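Local coordinates for malate dehydrogenase (Aeropyrum pernix, PDB 2D4A), which catalyses the reversible, NAD- or NADP-dependent oxidation of malate to oxaloacetate and works as a homotetramer, at residues Val168-His172 and Ala261-Ala265. Sequence-based numbering, arbitrary orientation.
Sequences VLGMH and AEVPA
Gly170 and Glu262 pair backbone to backbone as a single antiparallel hydrogen-bonded bridge, which joins the chain just past the end of strand 164-169 to strand 260-268 in the alpha/beta C-terminal domain of the LDH/MDH superfamily. Glu262 N donates to Gly170 O at a fairly straight 163°, its short 2.5 Å length not to be over-read at this resolution; the return bond from Gly170 N to Glu262 O, 3.1 Å long, is weak and bent. Gly170 suits the turn because at its positive phi a side chain would collide with the preceding carbonyl.

The CB of Glu262 is directed toward segment 168-172. With CG anti to the backbone N (chi1 -176°) and the chain extended beyond it, the buried carboxylate brings OE1 against the Met171-His172 peptide, 3.5 Å from Met171 C. The carboxylate and imidazole planes are 46° apart. OE1 shares a weak hydrogen bond with Ser141 OG, while OE2 lies close to the like-charged Asp145, whose side chain also touches His172. His172, the probable proton acceptor, has its backbone N bonded to Asp120 and ND1 weakly to Asn117, a probable substrate-binding residue.

Farther along, apolar Leu169 and Pro264 suit a buried site where no polar group needs a partner: their side chains cross at about a right angle, with Leu169 CD2 3.3 Å from Pro264 CD.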
# COMPACT_ATOMS: atom_id res chain seq x y z
N VAL B 168 -16.79 2.66 22.42
CA VAL B 168 -18.17 3.13 22.32
C VAL B 168 -19.13 1.93 22.33
O VAL B 168 -18.72 0.80 22.07
CB VAL B 168 -18.39 3.98 21.03
CG1 VAL B 168 -17.63 5.29 21.13
CG2 VAL B 168 -17.91 3.20 19.80
N LEU B 169 -20.40 2.18 22.64
CA LEU B 169 -21.41 1.12 22.68
C LEU B 169 -22.80 1.72 22.49
O LEU B 169 -22.96 2.94 22.40
CB LEU B 169 -21.42 0.42 24.04
CG LEU B 169 -20.24 -0.39 24.56
CD1 LEU B 169 -20.36 -0.52 26.07
CD2 LEU B 169 -20.18 -1.75 23.89
N GLY B 170 -23.81 0.85 22.46
CA GLY B 170 -25.17 1.30 22.33
C GLY B 170 -25.82 1.02 21.00
O GLY B 170 -26.16 -0.12 20.69
N MET B 171 -26.01 2.08 20.23
CA MET B 171 -26.60 1.99 18.91
C MET B 171 -26.09 3.17 18.12
O MET B 171 -25.49 4.08 18.68
CB MET B 171 -28.13 1.97 19.01
CG MET B 171 -28.77 3.02 19.93
SD MET B 171 -29.29 4.50 19.04
CE MET B 171 -27.93 5.49 19.36
N HIS B 172 -26.31 3.15 16.81
CA HIS B 172 -25.82 4.20 15.94
C HIS B 172 -26.76 5.40 15.84
O HIS B 172 -27.46 5.57 14.85
CB HIS B 172 -25.57 3.64 14.55
CG HIS B 172 -24.53 4.39 13.77
ND1 HIS B 172 -24.70 4.73 12.45
CD2 HIS B 172 -23.32 4.86 14.14
CE1 HIS B 172 -23.63 5.39 12.04
NE2 HIS B 172 -22.78 5.48 13.04
N ALA B 261 -27.96 -4.21 18.70
CA ALA B 261 -27.19 -3.19 19.43
C ALA B 261 -25.73 -3.08 18.95
O ALA B 261 -25.17 -4.01 18.38
CB ALA B 261 -27.22 -3.49 20.94
N GLU B 262 -25.14 -1.91 19.21
CA GLU B 262 -23.75 -1.64 18.85
C GLU B 262 -22.86 -2.21 19.95
O GLU B 262 -22.72 -1.61 21.02
CB GLU B 262 -23.54 -0.12 18.72
CG GLU B 262 -22.16 0.28 18.25
CD GLU B 262 -22.07 1.74 17.81
OE1 GLU B 262 -22.91 2.17 17.00
OE2 GLU B 262 -21.15 2.44 18.26
N VAL B 263 -22.27 -3.38 19.70
CA VAL B 263 -21.40 -4.05 20.68
C VAL B 263 -20.09 -4.51 20.04
O VAL B 263 -20.00 -4.62 18.82
CB VAL B 263 -22.12 -5.29 21.31
CG1 VAL B 263 -23.28 -4.84 22.21
CG2 VAL B 263 -22.65 -6.19 20.22
N PRO B 264 -19.04 -4.75 20.86
CA PRO B 264 -17.72 -5.21 20.38
C PRO B 264 -17.78 -6.69 19.98
O PRO B 264 -18.40 -7.51 20.68
CB PRO B 264 -16.80 -4.99 21.58
CG PRO B 264 -17.52 -3.98 22.41
CD PRO B 264 -18.96 -4.37 22.27
N ALA B 265 -17.14 -7.05 18.88
CA ALA B 265 -17.16 -8.43 18.43
C ALA B 265 -15.93 -8.81 17.63
O ALA B 265 -15.31 -7.98 16.96
CB ALA B 265 -18.41 -8.68 17.61